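Local coordinates for protein omega transaminase (Pseudomonas sp., PDB 5LHA) that probably catalyses the pyridoxal phosphate-dependent transfer of amino groups between amines and keto acceptors, passing through the pyridoxamine phosphate form of its cofactor, at residues D245-L250 against L261-V266; A358-Q363 against D441-M446; Q400-D403 against Q408-R411. All blocks are in the same frame, centred on the assembly; numbering follows the deposited sequence.

Contact 1: residues D245-L250 against L261-V266. With PMP (4'-deoxy-4'-aminopyridoxal-5'-phosphate), chain E.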
ATOM      1  N   ASP A 245     -23.076  -1.906 -27.239  1.00 37.65           N
ATOM      2  CA  ASP A 245     -23.053  -3.193 -26.561  1.00 39.07           C
ATOM      3  C   ASP A 245     -22.011  -3.276 -25.447  1.00 36.12           C
ATOM      4  O   ASP A 245     -21.926  -4.310 -24.779  1.00 36.53           O
ATOM      5  CB  ASP A 245     -22.832  -4.316 -27.581  1.00 44.84           C
ATOM      6  CG  ASP A 245     -21.651  -4.050 -28.492  1.00 50.05           C
ATOM      7  OD1 ASP A 245     -21.224  -2.880 -28.587  1.00 51.31           O
ATOM      8  OD2 ASP A 245     -21.144  -5.013 -29.106  1.00 52.84           O
ATOM      9  N   TYR A 246     -21.210  -2.229 -25.234  1.00 34.16           N
ATOM     10  CA  TYR A 246     -20.157  -2.308 -24.224  1.00 35.33           C
ATOM     11  C   TYR A 246     -20.720  -2.401 -22.806  1.00 33.44           C
ATOM     12  O   TYR A 246     -20.330  -3.285 -22.033  1.00 30.98           O
ATOM     13  CB  TYR A 246     -19.205  -1.120 -24.343  1.00 36.54           C
ATOM     14  CG  TYR A 246     -18.128  -1.140 -23.277  1.00 35.57           C
ATOM     15  CD1 TYR A 246     -17.116  -2.094 -23.305  1.00 33.82           C
ATOM     16  CD2 TYR A 246     -18.121  -0.208 -22.245  1.00 35.28           C
ATOM     17  CE1 TYR A 246     -16.129  -2.122 -22.337  1.00 32.41           C
ATOM     18  CE2 TYR A 246     -17.133  -0.226 -21.275  1.00 33.57           C
ATOM     19  CZ  TYR A 246     -16.141  -1.184 -21.327  1.00 32.73           C
ATOM     20  OH  TYR A 246     -15.159  -1.204 -20.361  1.00 31.72           O
ATOM     21  N   TRP A 247     -21.590  -1.464 -22.420  1.00 34.38           N
ATOM     22  CA  TRP A 247     -22.099  -1.464 -21.050  1.00 34.23           C
ATOM     23  C   TRP A 247     -22.956  -2.692 -20.742  1.00 34.71           C
ATOM     24  O   TRP A 247     -22.853  -3.236 -19.635  1.00 35.59           O
ATOM     25  CB  TRP A 247     -22.867  -0.170 -20.749  1.00 34.70           C
ATOM     26  CG  TRP A 247     -21.963   0.894 -20.179  1.00 34.36           C
ATOM     27  CD1 TRP A 247     -21.107   1.704 -20.873  1.00 33.49           C
ATOM     28  CD2 TRP A 247     -21.782   1.215 -18.793  1.00 33.24           C
ATOM     29  NE1 TRP A 247     -20.424   2.525 -20.005  1.00 32.80           N
ATOM     30  CE2 TRP A 247     -20.817   2.243 -18.725  1.00 33.03           C
ATOM     31  CE3 TRP A 247     -22.346   0.742 -17.606  1.00 31.76           C
ATOM     32  CZ2 TRP A 247     -20.414   2.810 -17.516  1.00 32.76           C
ATOM     33  CZ3 TRP A 247     -21.945   1.301 -16.409  1.00 31.32           C
ATOM     34  CH2 TRP A 247     -20.984   2.324 -16.372  1.00 32.81           C
ATOM     35  N   PRO A 248     -23.803  -3.170 -21.665  1.00 35.77           N
ATOM     36  CA  PRO A 248     -24.475  -4.458 -21.409  1.00 37.42           C
ATOM     37  C   PRO A 248     -23.518  -5.621 -21.185  1.00 35.94           C
ATOM     38  O   PRO A 248     -23.779  -6.474 -20.326  1.00 33.32           O
ATOM     39  CB  PRO A 248     -25.333  -4.650 -22.668  1.00 38.40           C
ATOM     40  CG  PRO A 248     -25.642  -3.256 -23.100  1.00 37.76           C
ATOM     41  CD  PRO A 248     -24.400  -2.472 -22.823  1.00 36.51           C
ATOM     42  N   ARG A 249     -22.419  -5.694 -21.936  1.00 36.66           N
ATOM     43  CA  ARG A 249     -21.455  -6.764 -21.707  1.00 36.72           C
ATOM     44  C   ARG A 249     -20.570  -6.491 -20.502  1.00 36.24           C
ATOM     45  O   ARG A 249     -19.934  -7.420 -19.992  1.00 34.58           O
ATOM     46  CB  ARG A 249     -20.599  -6.980 -22.953  1.00 37.23           C
ATOM     47  CG  ARG A 249     -21.392  -7.443 -24.163  1.00 37.45           C
ATOM     48  CD  ARG A 249     -20.471  -7.844 -25.296  1.00 37.52           C
ATOM     49  NE  ARG A 249     -19.536  -8.891 -24.879  1.00 37.29           N
ATOM     50  CZ  ARG A 249     -18.731  -9.558 -25.702  1.00 36.72           C
ATOM     51  NH1 ARG A 249     -18.736  -9.295 -27.006  1.00 35.02           N
ATOM     52  NH2 ARG A 249     -17.919 -10.490 -25.219  1.00 38.17           N
ATOM     53  N   LEU A 250     -20.510  -5.235 -20.050  1.00 36.85           N
ATOM     54  CA  LEU A 250     -19.913  -4.925 -18.755  1.00 35.76           C
ATOM     55  C   LEU A 250     -20.737  -5.530 -17.627  1.00 37.11           C
ATOM     56  O   LEU A 250     -20.211  -6.249 -16.769  1.00 35.72           O
ATOM     57  CB  LEU A 250     -19.815  -3.412 -18.595  1.00 34.20           C
ATOM     58  CG  LEU A 250     -18.662  -2.840 -17.783  1.00 33.74           C
ATOM     59  CD1 LEU A 250     -17.346  -3.353 -18.332  1.00 33.75           C
ATOM     60  CD2 LEU A 250     -18.722  -1.326 -17.840  1.00 33.76           C
ATOM     61  N   LEU A 261     -21.049  -3.178  -9.921  1.00 28.43           N
ATOM     62  CA  LEU A 261     -20.878  -2.241 -11.026  1.00 29.81           C
ATOM     63  C   LEU A 261     -21.339  -0.869 -10.558  1.00 28.86           C
ATOM     64  O   LEU A 261     -22.522  -0.674 -10.261  1.00 28.51           O
ATOM     65  CB  LEU A 261     -21.637  -2.713 -12.264  1.00 31.55           C
ATOM     66  CG  LEU A 261     -21.544  -1.792 -13.481  1.00 32.17           C
ATOM     67  CD1 LEU A 261     -20.094  -1.545 -13.880  1.00 31.57           C
ATOM     68  CD2 LEU A 261     -22.321  -2.393 -14.641  1.00 32.87           C
ATOM     69  N   ILE A 262     -20.393   0.063 -10.472  1.00 27.96           N
ATOM     70  CA  ILE A 262     -20.648   1.443 -10.074  1.00 25.60           C
ATOM     71  C   ILE A 262     -20.729   2.304 -11.319  1.00 24.23           C
ATOM     72  O   ILE A 262     -19.748   2.432 -12.057  1.00 24.63           O
ATOM     73  CB  ILE A 262     -19.560   1.977  -9.130  1.00 24.40           C
ATOM     74  CG1 ILE A 262     -19.447   1.110  -7.877  1.00 23.54           C
ATOM     75  CG2 ILE A 262     -19.842   3.417  -8.774  1.00 24.92           C
ATOM     76  CD1 ILE A 262     -18.215   1.394  -7.084  1.00 22.83           C
ATOM     77  N   ALA A 263     -21.886   2.907 -11.549  1.00 25.42           N
ATOM     78  CA  ALA A 263     -22.044   3.886 -12.608  1.00 27.75           C
ATOM     79  C   ALA A 263     -21.734   5.265 -12.042  1.00 30.93           C
ATOM     80  O   ALA A 263     -22.391   5.720 -11.098  1.00 32.48           O
ATOM     81  CB  ALA A 263     -23.454   3.849 -13.189  1.00 26.63           C
ATOM     82  N   ASP A 264     -20.710   5.910 -12.587  1.00 31.44           N
ATOM     83  CA  ASP A 264     -20.425   7.297 -12.240  1.00 30.05           C
ATOM     84  C   ASP A 264     -21.321   8.162 -13.113  1.00 28.81           C
ATOM     85  O   ASP A 264     -21.024   8.416 -14.281  1.00 28.56           O
ATOM     86  CB  ASP A 264     -18.946   7.611 -12.420  1.00 29.38           C
ATOM     87  CG  ASP A 264     -18.571   8.983 -11.898  1.00 29.84           C
ATOM     88  OD1 ASP A 264     -19.451   9.876 -11.794  1.00 29.19           O
ATOM     89  OD2 ASP A 264     -17.385   9.152 -11.559  1.00 29.67           O
ATOM     90  N   GLU A 265     -22.434   8.607 -12.540  1.00 28.04           N
ATOM     91  CA  GLU A 265     -23.418   9.396 -13.259  1.00 29.24           C
ATOM     92  C   GLU A 265     -23.338  10.874 -12.902  1.00 28.42           C
ATOM     93  O   GLU A 265     -24.284  11.623 -13.166  1.00 26.54           O
ATOM     94  CB  GLU A 265     -24.814   8.853 -12.956  1.00 30.95           C
ATOM     95  CG  GLU A 265     -25.027   7.395 -13.308  1.00 31.98           C
ATOM     96  CD  GLU A 265     -25.709   7.198 -14.648  1.00 32.91           C
ATOM     97  OE1 GLU A 265     -25.953   8.196 -15.362  1.00 32.48           O
ATOM     98  OE2 GLU A 265     -26.039   6.043 -14.976  1.00 32.91           O
ATOM     99  N   VAL A 266     -22.204  11.319 -12.356  1.00 29.07           N
ATOM    100  CA  VAL A 266     -22.081  12.711 -11.930  1.00 26.91           C
ATOM    101  C   VAL A 266     -22.368  13.657 -13.093  1.00 26.01           C
ATOM    102  O   VAL A 266     -23.071  14.662 -12.931  1.00 25.25           O
ATOM    103  CB  VAL A 266     -20.694  12.959 -11.307  1.00 24.63           C
ATOM    104  CG1 VAL A 266     -20.414  14.438 -11.205  1.00 24.05           C
ATOM    105  CG2 VAL A 266     -20.591  12.296  -9.938  1.00 25.39           C
TER
HETATM  106  N1  PMP E 501     -16.862  11.982 -11.545  1.00 22.49           N
HETATM  107  C2  PMP E 501     -17.264  12.603 -12.717  1.00 22.12           C
HETATM  108  C2A PMP E 501     -17.675  11.799 -13.921  1.00 21.84           C
HETATM  109  C3  PMP E 501     -16.927  13.938 -12.895  1.00 24.25           C
HETATM  110  O3  PMP E 501     -16.964  14.499 -14.144  1.00 21.07           O
HETATM  111  C4  PMP E 501     -16.540  14.705 -11.798  1.00 26.24           C
HETATM  112  C4A PMP E 501     -16.252  16.179 -11.983  1.00 27.87           C
HETATM  113  N4A PMP E 501     -16.272  16.529 -13.388  1.00 29.55           N
HETATM  114  C5  PMP E 501     -16.410  14.112 -10.541  1.00 24.64           C
HETATM  115  C6  PMP E 501     -16.576  12.732 -10.430  1.00 23.60           C
HETATM  116  C5A PMP E 501     -16.092  14.974  -9.329  1.00 23.74           C
HETATM  117  O4P PMP E 501     -17.109  15.940  -9.119  1.00 21.95           O
HETATM  118  P   PMP E 501     -16.922  17.200  -8.123  1.00 22.26           P
HETATM  119  O1P PMP E 501     -16.185  18.272  -8.904  1.00 17.88           O
HETATM  120  O2P PMP E 501     -18.296  17.713  -7.741  1.00 19.92           O
HETATM  121  O3P PMP E 501     -16.123  16.848  -6.885  1.00 16.06           O

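Contact 2: residues A358-Q363 against D441-M446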
ATOM      1  N   ALA A 358     -31.207  14.978 -26.152  1.00 29.19           N
ATOM      2  CA  ALA A 358     -31.096  14.024 -27.250  1.00 30.90           C
ATOM      3  C   ALA A 358     -31.377  14.677 -28.599  1.00 33.31           C
ATOM      4  O   ALA A 358     -30.748  14.335 -29.606  1.00 35.11           O
ATOM      5  CB  ALA A 358     -32.045  12.851 -27.013  1.00 30.08           C
ATOM      6  N   LYS A 359     -32.319  15.617 -28.641  1.00 33.91           N
ATOM      7  CA  LYS A 359     -32.762  16.191 -29.910  1.00 34.54           C
ATOM      8  C   LYS A 359     -31.815  17.283 -30.399  1.00 31.96           C
ATOM      9  O   LYS A 359     -31.314  17.228 -31.528  1.00 32.16           O
ATOM     10  CB  LYS A 359     -34.183  16.743 -29.761  1.00 37.64           C
ATOM     11  CG  LYS A 359     -34.739  17.423 -31.006  1.00 41.71           C
ATOM     12  CD  LYS A 359     -36.072  18.124 -30.716  1.00 44.17           C
ATOM     13  CE  LYS A 359     -35.880  19.535 -30.163  1.00 45.15           C
ATOM     14  NZ  LYS A 359     -35.432  20.506 -31.211  1.00 46.19           N
ATOM     15  N   VAL A 360     -31.563  18.286 -29.561  1.00 29.85           N
ATOM     16  CA  VAL A 360     -30.732  19.406 -29.986  1.00 33.83           C
ATOM     17  C   VAL A 360     -29.264  19.006 -30.050  1.00 33.86           C
ATOM     18  O   VAL A 360     -28.516  19.507 -30.899  1.00 35.80           O
ATOM     19  CB  VAL A 360     -30.958  20.609 -29.050  1.00 33.30           C
ATOM     20  CG1 VAL A 360     -30.076  21.789 -29.449  1.00 22.25           C
ATOM     21  CG2 VAL A 360     -32.417  20.992 -29.057  1.00 22.68           C
ATOM     22  N   GLY A 361     -28.829  18.097 -29.174  1.00 31.54           N
ATOM     23  CA  GLY A 361     -27.462  17.597 -29.239  1.00 32.70           C
ATOM     24  C   GLY A 361     -27.129  16.935 -30.564  1.00 36.67           C
ATOM     25  O   GLY A 361     -26.058  17.167 -31.134  1.00 34.94           O
ATOM     26  N   ALA A 362     -28.018  16.054 -31.042  1.00 43.36           N
ATOM     27  CA  ALA A 362     -27.840  15.437 -32.356  1.00 50.26           C
ATOM     28  C   ALA A 362     -27.745  16.496 -33.448  1.00 59.00           C
ATOM     29  O   ALA A 362     -26.835  16.464 -34.285  1.00 62.11           O
ATOM     30  CB  ALA A 362     -28.991  14.467 -32.641  1.00 49.09           C
ATOM     31  N   GLN A 363     -28.718  17.407 -33.486  1.00 66.45           N
ATOM     32  CA  GLN A 363     -28.667  18.540 -34.402  1.00 68.59           C
ATOM     33  C   GLN A 363     -27.324  19.258 -34.311  1.00 65.34           C
ATOM     34  O   GLN A 363     -26.665  19.502 -35.328  1.00 66.23           O
ATOM     35  CB  GLN A 363     -29.845  19.479 -34.104  1.00 72.81           C
ATOM     36  CG  GLN A 363     -29.882  20.800 -34.878  1.00 77.65           C
ATOM     37  CD  GLN A 363     -30.899  21.797 -34.304  1.00 80.09           C
ATOM     38  OE1 GLN A 363     -31.904  21.400 -33.703  1.00 80.12           O
ATOM     39  NE2 GLN A 363     -30.640  23.093 -34.495  1.00 81.05           N
ATOM     40  N   ASP A 441     -31.753  27.539 -31.900  1.00 43.88           N
ATOM     41  CA  ASP A 441     -31.115  28.828 -32.129  1.00 41.27           C
ATOM     42  C   ASP A 441     -29.757  28.916 -31.443  1.00 40.82           C
ATOM     43  O   ASP A 441     -28.747  29.251 -32.074  1.00 42.51           O
ATOM     44  CB  ASP A 441     -32.057  29.937 -31.642  1.00 39.10           C
ATOM     45  CG  ASP A 441     -31.321  31.155 -31.135  1.00 36.28           C
ATOM     46  OD1 ASP A 441     -30.781  31.908 -31.975  1.00 35.18           O
ATOM     47  OD2 ASP A 441     -31.296  31.364 -29.898  1.00 34.17           O
ATOM     48  N   GLU A 442     -29.709  28.615 -30.144  1.00 38.98           N
ATOM     49  CA  GLU A 442     -28.439  28.702 -29.434  1.00 37.12           C
ATOM     50  C   GLU A 442     -27.445  27.671 -29.952  1.00 35.40           C
ATOM     51  O   GLU A 442     -26.244  27.953 -30.027  1.00 37.46           O
ATOM     52  CB  GLU A 442     -28.659  28.528 -27.935  1.00 37.01           C
ATOM     53  CG  GLU A 442     -29.480  29.614 -27.288  1.00 37.14           C
ATOM     54  CD  GLU A 442     -29.944  29.230 -25.898  1.00 38.90           C
ATOM     55  OE1 GLU A 442     -30.097  28.021 -25.635  1.00 40.11           O
ATOM     56  OE2 GLU A 442     -30.158  30.135 -25.064  1.00 40.60           O
ATOM     57  N   ALA A 443     -27.926  26.484 -30.343  1.00 33.43           N
ATOM     58  CA  ALA A 443     -27.028  25.481 -30.917  1.00 33.46           C
ATOM     59  C   ALA A 443     -26.362  25.994 -32.189  1.00 34.06           C
ATOM     60  O   ALA A 443     -25.181  25.718 -32.435  1.00 34.13           O
ATOM     61  CB  ALA A 443     -27.789  24.180 -31.190  1.00 32.93           C
ATOM     62  N   GLY A 444     -27.111  26.723 -33.020  1.00 34.42           N
ATOM     63  CA  GLY A 444     -26.519  27.360 -34.187  1.00 34.25           C
ATOM     64  C   GLY A 444     -25.504  28.431 -33.828  1.00 32.87           C
ATOM     65  O   GLY A 444     -24.492  28.593 -34.512  1.00 23.00           O
ATOM     66  N   LEU A 445     -25.785  29.211 -32.775  1.00 31.76           N
ATOM     67  CA  LEU A 445     -24.822  30.214 -32.322  1.00 31.14           C
ATOM     68  C   LEU A 445     -23.493  29.577 -31.945  1.00 30.63           C
ATOM     69  O   LEU A 445     -22.425  30.134 -32.228  1.00 32.13           O
ATOM     70  CB  LEU A 445     -25.393  30.998 -31.138  1.00 30.28           C
ATOM     71  CG  LEU A 445     -24.401  31.866 -30.358  1.00 32.22           C
ATOM     72  CD1 LEU A 445     -23.718  32.895 -31.254  1.00 33.43           C
ATOM     73  CD2 LEU A 445     -25.092  32.553 -29.190  1.00 32.79           C
ATOM     74  N   MET A 446     -23.539  28.409 -31.302  1.00 28.53           N
ATOM     75  CA  MET A 446     -22.312  27.709 -30.938  1.00 29.35           C
ATOM     76  C   MET A 446     -21.561  27.228 -32.171  1.00 28.12           C
ATOM     77  O   MET A 446     -20.328  27.280 -32.213  1.00 30.62           O
ATOM     78  CB  MET A 446     -22.655  26.560 -30.011  1.00 30.78           C
ATOM     79  CG  MET A 446     -23.185  27.075 -28.701  1.00 31.25           C
ATOM     80  SD  MET A 446     -23.406  25.757 -27.526  1.00 31.85           S
ATOM     81  CE  MET A 446     -21.705  25.421 -27.082  1.00 30.84           C
TER

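Contact 3: residues Q400-D403 against Q408-R411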
ATOM      1  N   GLN A 400      -2.362  11.717 -33.475  1.00 44.35           N
ATOM      2  CA  GLN A 400      -1.611  12.212 -32.329  1.00 45.22           C
ATOM      3  C   GLN A 400      -2.224  13.513 -31.838  1.00 41.33           C
ATOM      4  O   GLN A 400      -2.423  14.432 -32.630  1.00 40.45           O
ATOM      5  CB  GLN A 400      -0.146  12.451 -32.649  1.00 48.41           C
ATOM      6  CG  GLN A 400       0.609  12.818 -31.392  1.00 51.72           C
ATOM      7  CD  GLN A 400       2.091  12.825 -31.565  1.00 55.20           C
ATOM      8  OE1 GLN A 400       2.600  12.668 -32.671  1.00 57.61           O
ATOM      9  NE2 GLN A 400       2.808  12.981 -30.458  1.00 55.84           N
ATOM     10  N   PRO A 401      -2.541  13.625 -30.556  1.00 39.20           N
ATOM     11  CA  PRO A 401      -3.131  14.868 -30.051  1.00 38.82           C
ATOM     12  C   PRO A 401      -2.200  16.069 -30.197  1.00 37.93           C
ATOM     13  O   PRO A 401      -0.972  15.946 -30.173  1.00 38.51           O
ATOM     14  CB  PRO A 401      -3.403  14.544 -28.581  1.00 38.38           C
ATOM     15  CG  PRO A 401      -2.429  13.474 -28.255  1.00 37.48           C
ATOM     16  CD  PRO A 401      -2.309  12.647 -29.483  1.00 37.52           C
ATOM     17  N   LEU A 402      -2.808  17.240 -30.383  1.00 37.21           N
ATOM     18  CA  LEU A 402      -2.094  18.496 -30.201  1.00 38.67           C
ATOM     19  C   LEU A 402      -1.487  18.544 -28.806  1.00 40.04           C
ATOM     20  O   LEU A 402      -2.074  18.046 -27.841  1.00 42.34           O
ATOM     21  CB  LEU A 402      -3.048  19.685 -30.369  1.00 39.95           C
ATOM     22  CG  LEU A 402      -3.387  20.355 -31.705  1.00 43.45           C
ATOM     23  CD1 LEU A 402      -4.236  21.602 -31.461  1.00 43.75           C
ATOM     24  CD2 LEU A 402      -2.136  20.726 -32.481  1.00 44.54           C
ATOM     25  N   ASP A 403      -0.319  19.155 -28.689  1.00 38.51           N
ATOM     26  CA  ASP A 403       0.249  19.374 -27.365  1.00 37.13           C
ATOM     27  C   ASP A 403      -0.341  20.649 -26.779  1.00 35.49           C
ATOM     28  O   ASP A 403      -0.177  21.725 -27.370  1.00 34.23           O
ATOM     29  CB  ASP A 403       1.765  19.483 -27.408  1.00 36.15           C
ATOM     30  CG  ASP A 403       2.402  19.291 -26.036  1.00 32.79           C
ATOM     31  OD1 ASP A 403       1.839  19.783 -25.039  1.00 31.14           O
ATOM     32  OD2 ASP A 403       3.488  18.682 -25.956  1.00 31.11           O
ATOM     33  N   GLN A 408      -2.369  26.176 -28.642  1.00 28.38           N
ATOM     34  CA  GLN A 408      -3.346  26.359 -29.712  1.00 30.42           C
ATOM     35  C   GLN A 408      -4.789  26.073 -29.279  1.00 31.90           C
ATOM     36  O   GLN A 408      -5.692  26.822 -29.679  1.00 32.22           O
ATOM     37  CB  GLN A 408      -2.993  25.500 -30.930  1.00 29.22           C
ATOM     38  CG  GLN A 408      -3.923  25.760 -32.109  1.00 30.07           C
ATOM     39  CD  GLN A 408      -3.503  25.063 -33.385  1.00 31.39           C
ATOM     40  OE1 GLN A 408      -2.685  24.139 -33.370  1.00 33.05           O
ATOM     41  NE2 GLN A 408      -4.091  25.484 -34.500  1.00 31.58           N
ATOM     42  N   PRO A 409      -5.069  25.013 -28.503  1.00 33.26           N
ATOM     43  CA  PRO A 409      -6.464  24.786 -28.082  1.00 33.94           C
ATOM     44  C   PRO A 409      -7.084  25.914 -27.271  1.00 35.24           C
ATOM     45  O   PRO A 409      -8.263  26.225 -27.473  1.00 33.41           O
ATOM     46  CB  PRO A 409      -6.366  23.502 -27.249  1.00 33.75           C
ATOM     47  CG  PRO A 409      -5.195  22.807 -27.778  1.00 34.40           C
ATOM     48  CD  PRO A 409      -4.208  23.878 -28.118  1.00 33.84           C
ATOM     49  N   SER A 410      -6.348  26.526 -26.342  1.00 37.22           N
ATOM     50  CA  SER A 410      -6.935  27.648 -25.614  1.00 37.05           C
ATOM     51  C   SER A 410      -7.095  28.874 -26.502  1.00 36.44           C
ATOM     52  O   SER A 410      -8.013  29.673 -26.284  1.00 36.57           O
ATOM     53  CB  SER A 410      -6.107  28.003 -24.383  1.00 37.38           C
ATOM     54  OG  SER A 410      -6.747  29.049 -23.661  1.00 38.00           O
ATOM     55  N   ARG A 411      -6.210  29.052 -27.490  1.00 36.68           N
ATOM     56  CA  ARG A 411      -6.352  30.187 -28.398  1.00 36.94           C
ATOM     57  C   ARG A 411      -7.637  30.081 -29.205  1.00 35.01           C
ATOM     58  O   ARG A 411      -8.340  31.081 -29.404  1.00 32.90           O
ATOM     59  CB  ARG A 411      -5.146  30.285 -29.331  1.00 38.76           C
ATOM     60  CG  ARG A 411      -3.913  30.871 -28.679  1.00 41.45           C
ATOM     61  CD  ARG A 411      -2.894  31.318 -29.706  1.00 45.24           C
ATOM     62  NE  ARG A 411      -2.556  30.279 -30.679  1.00 48.43           N
ATOM     63  CZ  ARG A 411      -1.580  29.387 -30.521  1.00 48.92           C
ATOM     64  NH1 ARG A 411      -0.845  29.390 -29.418  1.00 48.58           N
ATOM     65  NH2 ARG A 411      -1.338  28.489 -31.470  1.00 49.24           N
TER
HETATM   66  O   HOH W   1      -1.280  23.289 -29.587  1.00 28.54           O

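Contact 1: residues D245-L250 against L261-V266
Trp247 touches Leu261 CD2 through CZ3, 4.1 Å away, with a first torsion of -91° that lies off the staggered positions. So turned, the indole extends toward the strand and meets it with its far corner alone, CH2 standing 4.2 Å from Ala263 CA. The strand axis passes 11.2 Å from that of the helix; a large flat side chain can bridge this distance, and the small Ala263 accommodates its rim. Leu250, one helical turn on, lays CD2 over the centre of one indole face and also touches Leu261 CD1 at 4.2 Å, so Leu261 reaches both helix residues, one with each methyl branch. Beyond the apolar layer the strand end turns to the cofactor. Asp264, with CG anti to its backbone N (chi1 -172°), places OD2 2.9 Å from PMP N1, and OD2 also bonds to His158 ND1. Its other oxygen, OD1, accepts from Val266 N, 3.2 Å away and nearly straight at 163°; together with the bonds to OD2, this Asx turn probably limits rotation of the carboxylate. Val266 spreads its methyls against the pyridine, CG1 near C3 and C4, CG2 near C6 and N1. Replacing Asp264 by an alanine would probably leave PMP N1 and His158 ND1 without their common partner and undo the Asx turn. Helix 246-256 is the crossover of a beta-alpha-beta unit between parallel strands 225-230 and 260-264, and an aspartate at the strand's end facing the pyridine nitrogen is a hallmark of fold type I PLP enzymes.

Contact 2: residues A358-Q363 against D441-M446
The carboxamide of Gln363 turns one face toward Ala443, whose CB stands above the amide plane, displaced toward the nitrogen end, with NE2 the nearest amide atom at 4.5 Å. This is loose packing of a methyl over a flat group. NE2 has a weak hydrogen bond to Gln367 OE1, one turn further along its own helix, and the poor order of Gln363 suggests that little holds the amide in place.

The firmer contact comes from Val360, three residues earlier and so on the same side of the helix. Its CG1 lies 3.7 Å from Ala443 CB, methyl against methyl. Because CG1 is anti to the backbone N (chi1 179°), this branch projects across to the other helix, while CG2 stays beside the backbone N, 6.0 Å from Ala443 CB. Each residue type fits its place: the branched valine fills the interface close to its own backbone, and the single methyl of alanine allows the two helices to come near, with Val360 CA only 7.2 Å from Ala443 CA. Gln363, at the less buried border, can keep its amide among polar neighbours, and only this amide end approaches the alanine. The total area buried between the segments is small, 102 Å², and the closest contact in it is apolar.

Helix 440-457 uses other sides for the neighbouring sheet: Glu442, Leu445 and Met446 touch Leu56 of strand 54-57, Leu445 and Met446 also reach Val421 of strand 421-426, and Glu442 OE1 is hydrogen-bonded to Asn45 ND2. Helix 353-368 therefore packs on a helix that itself rests on strands 46-49, 54-57 and 421-426.

Contact 3: residues Q400-D403 against Q408-R411
Gln408 passes across the end of Leu402 at about a right angle, its CB already 4.1 Å from Leu402 CD1. CG comes next, 4.2 Å from the same methyl; it is anti to the backbone N (chi1 -175°), and the chain stays extended beyond it, which lets several atoms in succession touch one leucine. CD follows at 4.0 Å from Leu402 CD1. At the tip the amide divides its work. OE1 lies against both leucine methyls, 3.5 Å from Leu402 CD1 and 3.6 Å from Leu402 CD2, a van der Waals approach of an oxygen to carbon. NE2 instead gives a hydrogen bond to Cys457 O and a weak one to Gly458 O, at the very end of the chain. Glutamine suits this border: its aliphatic stem covers the leucine while its nitrogen secures the C-terminal residues.

The two segments are the arms of a short turn leading from the weakly bonded strand 400-401 into helix 408-418, a strand-to-helix connection beside strand 387-393, to which Leu402 is joined by a backbone hydrogen bond with Leu392. Pro409 stands in the first turn of that helix, where a missing backbone N-H costs no helical hydrogen bond, and its rigid ring offers CG to Leu402 CD1 at 4.0 Å. The same methyl is thus shared by proline and glutamine.

A water molecule bridges the two segments, donating to Asp403 O at 2.9 Å and accepting from Gln408 N, an amide at the start of the helix. Nearby, Asp403 OD1 takes a hydrogen bond from Ala405 N, and Arg411 NH1 gives one to Ala406 O.

From the N terminus, contact 1 comes first: it closes the ten-residue excursion through the rest of helix 246-256 to strand 260-264, in the mixed sheet whose strand 260-264 ends at the cofactor, and is complete before the others begin. Contact 2 opens at helix 353-368 and closes only at helix 440-457, near the C terminus. Within that long excursion lies contact 3, which shuts the brief turn between strand 400-401 and helix 408-418, so contacts 2 and 3 nest and none cross. The centres are 25 to 30 Å apart and no two contacts touch. Contact 1 thus belongs to the sheet that leads to PMP, whereas contacts 2 and 3 join elements around the second sheet.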